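Side-chain contacts in Hydrogenase/urease maturation factor HypB (Helicobacter pylori, PDB 4LPS), which takes part in the maturation of [NiFe] hydrogenase and urease, using a weak intrinsic GTPase activity that is essential for nickel insertion: residues A35-R40 with G115-L120; E199-Q202 with E207-I210; E64-F69 with D223-L228; D88-R91 with S96-Q99; H98-G103 with S111-A116. All blocks are in the same frame, centred on the assembly; numbering follows the deposited sequence.

From the N terminus, helix 29-43 supplies the first half of contact 1, which closes when the chain reaches helix 110-122. Before that, 64-69 opens contact 3, closed only at 223-228, so contacts 1 and 3 cross. Contact 4, a short closure between helix 85-91 and strand 97-101, nests inside both, and a salt bridge between its R89 and E64 of contact 3 links the two. Contact 5 starts on the strand where contact 4 ends, shares H98 and Q99 with it, and finishes on the helix that also closes contact 1. Contact 2, nested in contact 3, joins helix 194-204 to the far edge strand 210-212, on the opposite side of the chain's centre from contacts 1, 4 and 5.

Contact 1: A35-R40 with G115-L120; sequences AEMKER and GAFDLL. With PO4 (phosphate ion), chain I.
R40 leaves helix 29-43 with CG anti to its carbonyl carbon (chi1 -57°) and bends at chi3, which carries the guanidinium across to D118; F117 reaches back from helix 110-122 with CG turned opposite its backbone N (chi1 -171°), and its ring meets one face of the guanidinium. F117 CD1 lies over the centre of that face, 3.6 Å from R40 CZ, but the two planes are 68° apart, so the aromatic group abuts the charged one rather than stacking on it. The polar partners take the edge of the guanidinium. Its NH1 and NH2 converge end-on on a single carboxylate oxygen: R40 NH2 meets D118 OD1 on the syn lone pair at 2.8 Å, and R40 NH1 reaches the same OD1 at 3.0 Å. A phosphate ion, probably from the crystallisation liquor, takes the other flank, with R40 NE bonded to its O4 at 2.8 Å and R40 NH1 to its O2 at 2.9 Å. With all three nitrogens engaged near the group's plane, its rotation is well defined in this crystal. Deeper in, M37 lays its methyl over a face of the aromatic ring, CE to F117 CG 4.0 Å. L46, L126 and L132 also touch the F117 side chain, the last from strand 131-135. A polar outer part and an apolar inner part thus join two nearly parallel helices, whose segments here have axes that approach to 12.0 Å, in the helical layer that flanks the parallel sheet of this P-loop GTPase fold.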
# COMPACT_ATOMS: atom_id res chain seq x y z
N ALA A 35 -4.47 17.04 0.84
CA ALA A 35 -3.42 17.99 1.20
C ALA A 35 -3.48 18.33 2.68
O ALA A 35 -2.45 18.52 3.33
CB ALA A 35 -3.54 19.25 0.35
N GLU A 36 -4.70 18.43 3.21
CA GLU A 36 -4.89 18.73 4.63
C GLU A 36 -4.49 17.56 5.51
O GLU A 36 -3.97 17.75 6.61
CB GLU A 36 -6.35 19.12 4.89
CG GLU A 36 -6.72 20.48 4.33
CD GLU A 36 -8.17 20.81 4.56
OE1 GLU A 36 -8.47 21.97 4.91
OE2 GLU A 36 -9.02 19.91 4.39
N MET A 37 -4.76 16.34 5.04
CA MET A 37 -4.34 15.15 5.78
C MET A 37 -2.83 15.02 5.76
O MET A 37 -2.23 14.57 6.74
CB MET A 37 -4.98 13.88 5.20
CG MET A 37 -6.46 13.71 5.53
SD MET A 37 -6.81 13.79 7.31
CE MET A 37 -5.75 12.48 7.91
N LYS A 38 -2.21 15.39 4.64
CA LYS A 38 -0.76 15.37 4.53
C LYS A 38 -0.09 16.31 5.54
O LYS A 38 0.98 16.00 6.07
CB LYS A 38 -0.31 15.72 3.11
CG LYS A 38 1.16 15.42 2.86
CD LYS A 38 1.56 15.64 1.41
CE LYS A 38 3.07 15.49 1.24
NZ LYS A 38 3.51 15.78 -0.15
N GLU A 39 -0.71 17.46 5.79
CA GLU A 39 -0.26 18.35 6.86
C GLU A 39 -0.16 17.61 8.19
O GLU A 39 0.83 17.73 8.90
CB GLU A 39 -1.21 19.54 7.01
CG GLU A 39 -1.34 20.42 5.78
CD GLU A 39 -2.33 21.55 5.97
OE1 GLU A 39 -2.91 22.01 4.97
OE2 GLU A 39 -2.54 21.97 7.13
N ARG A 40 -1.20 16.86 8.52
CA ARG A 40 -1.26 16.12 9.78
C ARG A 40 -0.27 14.97 9.81
O ARG A 40 0.30 14.67 10.87
CB ARG A 40 -2.68 15.60 10.02
CG ARG A 40 -3.73 16.71 10.04
CD ARG A 40 -5.06 16.21 10.59
NE ARG A 40 -4.96 15.82 11.99
CZ ARG A 40 -5.89 15.14 12.65
NH1 ARG A 40 -5.71 14.83 13.92
NH2 ARG A 40 -7.00 14.77 12.03
N GLY A 115 -11.01 10.00 10.33
CA GLY A 115 -11.60 9.31 11.47
C GLY A 115 -10.68 8.26 12.05
O GLY A 115 -10.47 8.21 13.26
N ALA A 116 -10.12 7.43 11.18
CA ALA A 116 -9.20 6.38 11.60
C ALA A 116 -7.92 6.99 12.18
O ALA A 116 -7.38 6.49 13.17
CB ALA A 116 -8.86 5.47 10.43
N PHE A 117 -7.46 8.07 11.56
CA PHE A 117 -6.28 8.80 12.01
C PHE A 117 -6.46 9.32 13.44
O PHE A 117 -5.57 9.18 14.27
CB PHE A 117 -6.00 9.96 11.05
CG PHE A 117 -4.68 10.66 11.28
CD1 PHE A 117 -4.61 11.79 12.09
CD2 PHE A 117 -3.53 10.21 10.66
CE1 PHE A 117 -3.41 12.44 12.29
CE2 PHE A 117 -2.32 10.86 10.86
CZ PHE A 117 -2.26 11.98 11.67
N ASP A 118 -7.61 9.94 13.70
CA ASP A 118 -7.91 10.48 15.02
C ASP A 118 -7.92 9.40 16.10
O ASP A 118 -7.39 9.61 17.20
CB ASP A 118 -9.25 11.22 15.00
CG ASP A 118 -9.18 12.52 14.23
OD1 ASP A 118 -8.06 12.96 13.90
OD2 ASP A 118 -10.25 13.11 13.95
N LEU A 119 -8.53 8.26 15.80
CA LEU A 119 -8.55 7.13 16.73
C LEU A 119 -7.15 6.63 17.03
O LEU A 119 -6.78 6.45 18.20
CB LEU A 119 -9.39 5.98 16.18
CG LEU A 119 -10.90 6.17 16.02
CD1 LEU A 119 -11.51 4.97 15.32
CD2 LEU A 119 -11.57 6.37 17.37
N LEU A 120 -6.37 6.40 15.98
CA LEU A 120 -5.00 5.93 16.12
C LEU A 120 -4.15 6.93 16.90
O LEU A 120 -3.26 6.54 17.66
CB LEU A 120 -4.38 5.67 14.75
CG LEU A 120 -4.89 4.41 14.03
CD1 LEU A 120 -4.37 4.37 12.61
CD2 LEU A 120 -4.47 3.17 14.79
P PO4 I . -2.35 16.54 14.48
O1 PO4 I . -0.85 16.48 14.64
O2 PO4 I . -2.92 15.17 14.73
O3 PO4 I . -2.95 17.51 15.47
O4 PO4 I . -2.68 17.00 13.08

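Contact 2: E199-Q202 with E207-I210; sequences EDMQ and EAPI
M201 meets A208 and I210 with no flat group between them: neither a ring nor an amide or carboxylate lends a face or an edge, and the surfaces that touch are methyls and methylenes. The methionine comes from helix 194-204, A208 from the loop before strand 210-212 and I210 from the start of that strand. Bends at chi2 and chi3 fold M201 back on itself, and its two ends consequently serve different partners. The terminal methyl reaches the loop, M201 CE lying 4.0 Å from A208 CB. Nearer the helix, the root of the side chain receives the isoleucine: I210 CD1 comes within 3.9 Å of M201 CB and equally close to M201 CG. That delta methyl is delivered by an extended CG1 arm (chi2 178°), and the two side chains run at a slant to one another. V179, on strand 178-182, and V166, on helix 165-168, add further apolar contacts to M201, so the methionine is flanked by helix 165-168 and the last two strands of the sheet. With no hydrogen bond or ion pair joining the segments, the attraction here is dispersive and hydrophobic, which implies that shape and burial rather than bond direction set how this helix sits against the last strand.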
# COMPACT_ATOMS: atom_id res chain seq x y z
N GLU A 199 8.59 -4.89 -18.99
CA GLU A 199 8.55 -4.16 -20.26
C GLU A 199 7.35 -3.23 -20.31
O GLU A 199 7.43 -2.13 -20.86
CB GLU A 199 8.52 -5.14 -21.43
CG GLU A 199 9.84 -5.86 -21.67
CD GLU A 199 9.67 -7.12 -22.49
OE1 GLU A 199 10.62 -7.94 -22.52
OE2 GLU A 199 8.60 -7.29 -23.11
N ASP A 200 6.22 -3.68 -19.77
CA ASP A 200 5.02 -2.86 -19.69
C ASP A 200 5.24 -1.65 -18.79
O ASP A 200 4.82 -0.54 -19.11
CB ASP A 200 3.84 -3.69 -19.19
CG ASP A 200 3.28 -4.60 -20.26
OD1 ASP A 200 3.74 -4.52 -21.42
OD2 ASP A 200 2.37 -5.40 -19.94
N MET A 201 5.87 -1.89 -17.65
CA MET A 201 6.20 -0.80 -16.73
C MET A 201 7.23 0.14 -17.35
O MET A 201 7.25 1.33 -17.05
CB MET A 201 6.71 -1.32 -15.39
CG MET A 201 5.63 -1.86 -14.47
SD MET A 201 4.38 -0.62 -14.10
CE MET A 201 5.36 0.65 -13.31
N GLN A 202 8.10 -0.41 -18.19
CA GLN A 202 9.09 0.40 -18.89
C GLN A 202 8.42 1.46 -19.77
O GLN A 202 8.89 2.59 -19.86
CB GLN A 202 9.99 -0.49 -19.76
CG GLN A 202 11.13 -1.14 -19.00
CD GLN A 202 12.14 -0.15 -18.47
OE1 GLN A 202 12.67 -0.31 -17.37
NE2 GLN A 202 12.43 0.88 -19.26
N GLU A 207 10.63 4.89 -14.17
CA GLU A 207 11.34 5.28 -12.95
C GLU A 207 10.91 4.44 -11.75
O GLU A 207 11.61 4.40 -10.73
CB GLU A 207 11.12 6.77 -12.64
CG GLU A 207 9.69 7.14 -12.26
CD GLU A 207 8.89 7.69 -13.43
OE1 GLU A 207 8.97 7.10 -14.53
OE2 GLU A 207 8.18 8.70 -13.24
N ALA A 208 9.77 3.77 -11.86
CA ALA A 208 9.24 2.99 -10.75
C ALA A 208 9.96 1.65 -10.62
O ALA A 208 10.03 0.88 -11.58
CB ALA A 208 7.75 2.77 -10.92
N PRO A 209 10.50 1.36 -9.42
CA PRO A 209 11.17 0.09 -9.16
C PRO A 209 10.18 -1.07 -9.08
O PRO A 209 9.02 -0.86 -8.72
CB PRO A 209 11.86 0.32 -7.81
CG PRO A 209 11.01 1.36 -7.15
CD PRO A 209 10.56 2.26 -8.26
N ILE A 210 10.63 -2.27 -9.43
CA ILE A 210 9.79 -3.46 -9.36
C ILE A 210 10.40 -4.48 -8.39
O ILE A 210 11.59 -4.76 -8.45
CB ILE A 210 9.60 -4.11 -10.75
CG1 ILE A 210 9.10 -3.07 -11.76
CG2 ILE A 210 8.63 -5.27 -10.68
CD1 ILE A 210 8.92 -3.61 -13.17

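Contact 3: E64-F69 with D223-L228; sequences ENLADF and DFKNFL
K225 is met by L66 and F69 where helix 218-234, the last of the chain, packs on the C-terminal end of helix 59-66 and the turn that follows it, in the P-loop GTPase fold; the N-terminal part of helix 59-66 helps to bind GDP. The lysine can be followed atom by atom. Its CB touches the leucine, 4.1 Å from L66 CD2. CG is on the same side of the phenylalanine ring as CE, 4.1 Å from F69 CD2. Bends at chi2 (-91°) and chi3 curl the chain, and CD carries it round until CE sits over the ring, 3.9 Å from F69 CG. This is a CH-pi contact: CE lies 4.3 Å from the ring centroid and 27° off the normal. The polarised methylene beside the ammonium is well suited to such a face. The ring itself is brought into place by a type I turn from L66 to F69, closed by the bond from F69 N to L66 O at 3.1 Å. On the same helix as the lysine, F224 touches F51 and I154, and L228 touches L49 and I154, which sets the helix against strands 47-52 and 152-158. At the tip the charge goes to D71, whose OD2 forms a salt bridge with NZ just beyond the turn. The same K225 NZ also bonds N226 OD1 at 2.7 Å, approaching 34° out of the amide carbonyl plane.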
# COMPACT_ATOMS: atom_id res chain seq x y z
N GLU A 64 1.38 -8.44 7.67
CA GLU A 64 1.61 -9.40 8.75
C GLU A 64 3.08 -9.78 8.83
O GLU A 64 3.65 -9.87 9.92
CB GLU A 64 0.76 -10.66 8.55
CG GLU A 64 -0.73 -10.49 8.84
CD GLU A 64 -1.54 -11.72 8.48
OE1 GLU A 64 -1.30 -12.29 7.39
OE2 GLU A 64 -2.41 -12.13 9.27
N ASN A 65 3.70 -9.99 7.67
CA ASN A 65 5.11 -10.35 7.61
C ASN A 65 6.04 -9.18 7.94
O ASN A 65 7.11 -9.37 8.50
CB ASN A 65 5.44 -10.91 6.22
CG ASN A 65 4.89 -12.30 6.00
OD1 ASN A 65 4.75 -13.08 6.95
ND2 ASN A 65 4.54 -12.62 4.76
N LEU A 66 5.62 -7.96 7.58
CA LEU A 66 6.40 -6.77 7.88
C LEU A 66 6.46 -6.50 9.39
O LEU A 66 7.43 -5.93 9.89
CB LEU A 66 5.83 -5.55 7.15
CG LEU A 66 6.18 -5.39 5.67
CD1 LEU A 66 5.41 -4.22 5.06
CD2 LEU A 66 7.67 -5.21 5.48
N ALA A 67 5.41 -6.91 10.10
CA ALA A 67 5.35 -6.75 11.55
C ALA A 67 6.45 -7.51 12.28
O ALA A 67 6.71 -7.26 13.46
CB ALA A 67 4.00 -7.18 12.06
N ASP A 68 7.10 -8.44 11.59
CA ASP A 68 8.17 -9.23 12.19
C ASP A 68 9.49 -8.48 12.23
O ASP A 68 10.44 -8.93 12.88
CB ASP A 68 8.34 -10.56 11.44
CG ASP A 68 7.13 -11.47 11.58
OD1 ASP A 68 6.44 -11.37 12.61
OD2 ASP A 68 6.88 -12.28 10.66
N PHE A 69 9.57 -7.35 11.54
CA PHE A 69 10.78 -6.53 11.58
C PHE A 69 10.63 -5.44 12.64
O PHE A 69 9.82 -4.52 12.49
CB PHE A 69 11.07 -5.93 10.20
CG PHE A 69 11.33 -6.95 9.14
CD1 PHE A 69 12.49 -7.70 9.15
CD2 PHE A 69 10.41 -7.16 8.12
CE1 PHE A 69 12.74 -8.65 8.17
CE2 PHE A 69 10.65 -8.10 7.13
CZ PHE A 69 11.81 -8.85 7.16
N ASP A 223 14.24 -6.98 2.03
CA ASP A 223 14.72 -6.03 1.03
C ASP A 223 13.72 -4.89 0.85
O ASP A 223 14.11 -3.73 0.73
CB ASP A 223 14.97 -6.73 -0.30
CG ASP A 223 16.24 -7.57 -0.29
OD1 ASP A 223 16.99 -7.50 0.71
OD2 ASP A 223 16.48 -8.31 -1.27
N PHE A 224 12.44 -5.23 0.84
CA PHE A 224 11.40 -4.22 0.63
C PHE A 224 11.29 -3.32 1.85
O PHE A 224 11.04 -2.12 1.73
CB PHE A 224 10.04 -4.88 0.33
CG PHE A 224 8.93 -3.90 0.12
CD1 PHE A 224 8.94 -3.04 -0.97
CD2 PHE A 224 7.88 -3.82 1.02
CE1 PHE A 224 7.91 -2.12 -1.17
CE2 PHE A 224 6.85 -2.90 0.84
CZ PHE A 224 6.87 -2.05 -0.26
N LYS A 225 11.46 -3.92 3.03
CA LYS A 225 11.45 -3.17 4.28
C LYS A 225 12.55 -2.11 4.31
O LYS A 225 12.32 -0.96 4.69
CB LYS A 225 11.59 -4.13 5.48
CG LYS A 225 11.59 -3.48 6.86
CD LYS A 225 12.98 -3.10 7.34
CE LYS A 225 13.83 -4.33 7.62
NZ LYS A 225 15.19 -3.95 8.11
N ASN A 226 13.76 -2.52 3.91
CA ASN A 226 14.90 -1.61 3.90
C ASN A 226 14.71 -0.50 2.88
O ASN A 226 15.14 0.63 3.09
CB ASN A 226 16.19 -2.37 3.61
CG ASN A 226 16.67 -3.19 4.79
OD1 ASN A 226 16.39 -2.86 5.95
ND2 ASN A 226 17.39 -4.27 4.52
N PHE A 227 14.06 -0.84 1.77
CA PHE A 227 13.67 0.13 0.75
C PHE A 227 12.78 1.21 1.34
O PHE A 227 13.00 2.40 1.11
CB PHE A 227 12.96 -0.58 -0.40
CG PHE A 227 12.27 0.34 -1.36
CD1 PHE A 227 13.00 1.09 -2.28
CD2 PHE A 227 10.89 0.44 -1.36
CE1 PHE A 227 12.35 1.94 -3.16
CE2 PHE A 227 10.24 1.29 -2.24
CZ PHE A 227 10.97 2.04 -3.14
N LEU A 228 11.78 0.79 2.11
CA LEU A 228 10.86 1.72 2.74
C LEU A 228 11.57 2.61 3.75
O LEU A 228 11.29 3.80 3.85
CB LEU A 228 9.72 0.96 3.42
CG LEU A 228 8.75 0.22 2.50
CD1 LEU A 228 7.66 -0.46 3.31
CD2 LEU A 228 8.14 1.16 1.47

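Contact 4: D88-R91 with S96-Q99; sequences DRLR and SAHQ. With GDP (guanosine-5'-diphosphate), chain D.
L90 and A97 form the apolar part of a contact within the beta-alpha-beta unit made by strand 74-80, helix 85-91 and strand 97-101: L90 CB stands 4.1 Å from A97 CB, and both side chains also rest on V76 of the neighbouring strand. The charged interactions belong to the helix. R91 is held by its own turn through a salt bridge, R91 NH2 to D88 OD1 at 2.7 Å, the nitrogen coming from above the carboxylate plane; N84 gives NH2 a second acceptor. Further round the helix, R89 turns to the nucleotide instead. Its NH2 bonds GDP O2A at 3.1 Å in an almost straight line (177°), its NH1 makes a longer bond of 3.3 Å to GDP O1A, and E64 pairs with the same NH1, so that an acidic residue steadies an arginine gripping the alpha phosphate. Hydrogen bonds join helix to strand. Bent at chi3, R91 brings NH1 to A97 O at 2.9 Å, well above the carbonyl plane and with a bond angle of 139°. A water extends the link two residues on, to Q99, accepting from R91 NH1 at 3.1 Å and from Q99 N at 3.1 Å.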
# COMPACT_ATOMS: atom_id res chain seq x y z
N ASP A 88 -8.42 -7.47 12.08
CA ASP A 88 -8.27 -8.48 13.12
C ASP A 88 -7.01 -9.33 12.94
O ASP A 88 -6.30 -9.61 13.90
CB ASP A 88 -9.50 -9.39 13.19
CG ASP A 88 -10.65 -8.76 13.95
OD1 ASP A 88 -10.40 -7.86 14.77
OD2 ASP A 88 -11.81 -9.17 13.72
N ARG A 89 -6.76 -9.77 11.71
CA ARG A 89 -5.53 -10.50 11.40
C ARG A 89 -4.29 -9.72 11.82
O ARG A 89 -3.34 -10.29 12.35
CB ARG A 89 -5.45 -10.83 9.91
CG ARG A 89 -6.30 -12.01 9.45
CD ARG A 89 -6.44 -12.03 7.94
NE ARG A 89 -5.16 -12.28 7.28
CZ ARG A 89 -4.97 -12.26 5.96
NH1 ARG A 89 -3.77 -12.49 5.45
NH2 ARG A 89 -5.99 -12.00 5.14
N LEU A 90 -4.31 -8.42 11.58
CA LEU A 90 -3.18 -7.55 11.89
C LEU A 90 -3.04 -7.34 13.40
O LEU A 90 -1.93 -7.34 13.93
CB LEU A 90 -3.33 -6.21 11.17
CG LEU A 90 -3.12 -6.25 9.66
CD1 LEU A 90 -3.39 -4.89 9.04
CD2 LEU A 90 -1.71 -6.69 9.32
N ARG A 91 -4.17 -7.15 14.08
CA ARG A 91 -4.15 -6.93 15.53
C ARG A 91 -3.73 -8.20 16.26
O ARG A 91 -3.10 -8.13 17.32
CB ARG A 91 -5.51 -6.43 16.02
CG ARG A 91 -5.81 -4.98 15.62
CD ARG A 91 -7.10 -4.44 16.23
NE ARG A 91 -8.31 -5.11 15.75
CZ ARG A 91 -9.23 -4.52 15.00
NH1 ARG A 91 -9.09 -3.25 14.64
NH2 ARG A 91 -10.30 -5.19 14.60
N SER A 96 -1.20 -2.16 15.65
CA SER A 96 -2.32 -1.25 15.83
C SER A 96 -2.94 -0.98 14.47
O SER A 96 -2.29 -0.46 13.56
CB SER A 96 -1.88 0.05 16.49
OG SER A 96 -1.39 -0.17 17.80
N ALA A 97 -4.21 -1.34 14.33
CA ALA A 97 -4.89 -1.27 13.05
C ALA A 97 -6.33 -0.88 13.26
O ALA A 97 -6.96 -1.33 14.22
CB ALA A 97 -4.79 -2.59 12.31
N HIS A 98 -6.87 -0.07 12.36
CA HIS A 98 -8.28 0.27 12.44
C HIS A 98 -8.95 0.14 11.08
O HIS A 98 -8.43 0.60 10.06
CB HIS A 98 -8.47 1.67 13.01
CG HIS A 98 -8.59 1.69 14.50
ND1 HIS A 98 -9.74 1.34 15.16
CD2 HIS A 98 -7.69 2.01 15.46
CE1 HIS A 98 -9.55 1.44 16.46
NE2 HIS A 98 -8.32 1.85 16.68
N GLN A 99 -10.11 -0.51 11.09
CA GLN A 99 -10.83 -0.83 9.87
C GLN A 99 -11.73 0.33 9.45
O GLN A 99 -12.50 0.85 10.26
CB GLN A 99 -11.64 -2.10 10.08
CG GLN A 99 -12.42 -2.57 8.88
CD GLN A 99 -11.55 -3.30 7.88
OE1 GLN A 99 -10.89 -4.28 8.22
NE2 GLN A 99 -11.53 -2.81 6.66
PB GDP D . -5.20 -9.33 0.29
O1B GDP D . -6.66 -9.67 0.13
O2B GDP D . -4.97 -8.61 1.60
O3B GDP D . -4.74 -8.42 -0.82
O3A GDP D . -4.33 -10.67 0.23
PA GDP D . -4.31 -11.77 1.41
O1A GDP D . -3.23 -11.43 2.41
O2A GDP D . -5.65 -11.92 2.07
O5' GDP D . -3.88 -13.09 0.62
C5' GDP D . -4.84 -13.84 -0.12
C4' GDP D . -4.33 -15.27 -0.27
O4' GDP D . -3.04 -15.25 -0.89
C3' GDP D . -4.16 -15.93 1.08
O3' GDP D . -4.59 -17.29 0.97
C2' GDP D . -2.67 -15.92 1.34
O2' GDP D . -2.28 -17.07 2.09
C1' GDP D . -2.11 -15.97 -0.07
N9 GDP D . -0.78 -15.34 -0.19
C8 GDP D . -0.39 -14.13 0.24
N7 GDP D . 0.91 -13.90 -0.09
C5 GDP D . 1.36 -14.98 -0.76
C6 GDP D . 2.63 -15.41 -1.39
O6 GDP D . 3.63 -14.67 -1.38
N1 GDP D . 2.66 -16.61 -1.98
C2 GDP D . 1.59 -17.43 -2.01
N2 GDP D . 1.69 -18.63 -2.62
N3 GDP D . 0.40 -17.10 -1.45
C4 GDP D . 0.24 -15.92 -0.83
O HOH W 1 -11.49 -1.62 13.62

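Contact 5: H98-G103 with S111-A116; sequences HQITTG and SMIEGA
I100 packs most tightly here, driving its delta methyl into the turn of helix 110-122 that begins at M112. I100 CD1 lies only 3.2 Å from M112 O, a close approach of a methyl to a backbone carbonyl, and the same carbon is 4.1 Å from M112 CB and 4.2 Å from I113 CD1. With CD1 trans to CA about chi2 (-178°), the side chain reaches full length toward the helix, while I100 CG1 itself is 4.2 Å from A116 CB; V77 of the adjoining strand and L108 also touch the isoleucine. Strand 97-101 and helix 110-122 follow each other in the chain and form the first two members of a beta-alpha-beta crossover that leads on to strand 131-135. The axes of segments 98-101 and 111-116 approach to 9.0 Å at 145°, the strand running roughly against the helix. The packing slackens toward the end of the strand. T102 meets the helix through one atom pair, CG2 to M112 SD at 4.2 Å, the two side chains crossing at about a right angle and the methionine extended past CG. The hydroxyl of T102 is occupied by the intervening loop, where OG1 bonds A105 O. That loop carries the nickel ligand C106 and also H107, inferred to bind nickel, whose side chain is about 5 Å from that of M112. T101, between the two contact residues of the strand, is exposed to solvent, as is G115 on the helix.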
# COMPACT_ATOMS: atom_id res chain seq x y z
N HIS A 98 -6.87 -0.07 12.36
CA HIS A 98 -8.28 0.27 12.44
C HIS A 98 -8.95 0.14 11.08
O HIS A 98 -8.43 0.60 10.06
CB HIS A 98 -8.47 1.67 13.01
CG HIS A 98 -8.59 1.69 14.50
ND1 HIS A 98 -9.74 1.34 15.16
CD2 HIS A 98 -7.69 2.01 15.46
CE1 HIS A 98 -9.55 1.44 16.46
NE2 HIS A 98 -8.32 1.85 16.68
N GLN A 99 -10.11 -0.51 11.09
CA GLN A 99 -10.83 -0.83 9.87
C GLN A 99 -11.73 0.33 9.45
O GLN A 99 -12.50 0.85 10.26
CB GLN A 99 -11.64 -2.10 10.08
CG GLN A 99 -12.42 -2.57 8.88
CD GLN A 99 -11.55 -3.30 7.88
OE1 GLN A 99 -10.89 -4.28 8.22
NE2 GLN A 99 -11.53 -2.81 6.66
N ILE A 100 -11.63 0.72 8.19
CA ILE A 100 -12.62 1.60 7.60
C ILE A 100 -13.59 0.75 6.79
O ILE A 100 -13.18 0.04 5.87
CB ILE A 100 -11.99 2.67 6.67
CG1 ILE A 100 -11.01 3.55 7.44
CG2 ILE A 100 -13.07 3.53 6.04
CD1 ILE A 100 -10.41 4.65 6.58
N THR A 101 -14.87 0.79 7.16
CA THR A 101 -15.86 0.07 6.38
C THR A 101 -16.52 1.08 5.45
O THR A 101 -17.25 1.97 5.90
CB THR A 101 -16.90 -0.63 7.26
OG1 THR A 101 -17.41 0.28 8.24
CG2 THR A 101 -16.27 -1.82 7.98
N THR A 102 -16.26 0.92 4.16
CA THR A 102 -16.76 1.84 3.15
C THR A 102 -18.21 1.54 2.81
O THR A 102 -18.92 2.38 2.25
CB THR A 102 -15.92 1.76 1.86
OG1 THR A 102 -16.10 0.47 1.25
CG2 THR A 102 -14.44 1.95 2.19
N GLY A 103 -18.65 0.33 3.16
CA GLY A 103 -20.01 -0.10 2.86
C GLY A 103 -20.18 -0.49 1.41
O GLY A 103 -20.25 -1.68 1.10
N SER A 111 -11.14 11.99 3.25
CA SER A 111 -12.04 12.25 4.37
C SER A 111 -12.27 11.01 5.23
O SER A 111 -12.54 11.13 6.43
CB SER A 111 -13.37 12.80 3.86
OG SER A 111 -13.97 11.92 2.93
N MET A 112 -12.15 9.83 4.63
CA MET A 112 -12.31 8.57 5.37
C MET A 112 -11.13 8.29 6.29
O MET A 112 -11.29 7.68 7.35
CB MET A 112 -12.48 7.39 4.40
CG MET A 112 -13.71 7.44 3.50
SD MET A 112 -13.72 6.05 2.36
CE MET A 112 -14.89 6.60 1.12
N ILE A 113 -9.95 8.75 5.90
CA ILE A 113 -8.74 8.52 6.68
C ILE A 113 -8.78 9.28 8.01
O ILE A 113 -8.23 8.81 9.01
CB ILE A 113 -7.47 8.94 5.89
CG1 ILE A 113 -7.52 8.37 4.47
CG2 ILE A 113 -6.21 8.47 6.61
CD1 ILE A 113 -7.50 6.85 4.41
N GLU A 114 -9.43 10.44 8.01
CA GLU A 114 -9.40 11.36 9.14
C GLU A 114 -9.88 10.69 10.42
O GLU A 114 -9.25 10.81 11.48
CB GLU A 114 -10.25 12.60 8.86
CG GLU A 114 -10.29 13.58 10.02
CD GLU A 114 -11.12 14.81 9.73
OE1 GLU A 114 -11.36 15.61 10.66
OE2 GLU A 114 -11.52 14.99 8.56
N GLY A 115 -11.01 10.00 10.33
CA GLY A 115 -11.60 9.31 11.47
C GLY A 115 -10.68 8.26 12.05
O GLY A 115 -10.47 8.21 13.26
N ALA A 116 -10.12 7.43 11.18
CA ALA A 116 -9.20 6.38 11.60
C ALA A 116 -7.92 6.99 12.18
O ALA A 116 -7.38 6.49 13.17
CB ALA A 116 -8.86 5.47 10.43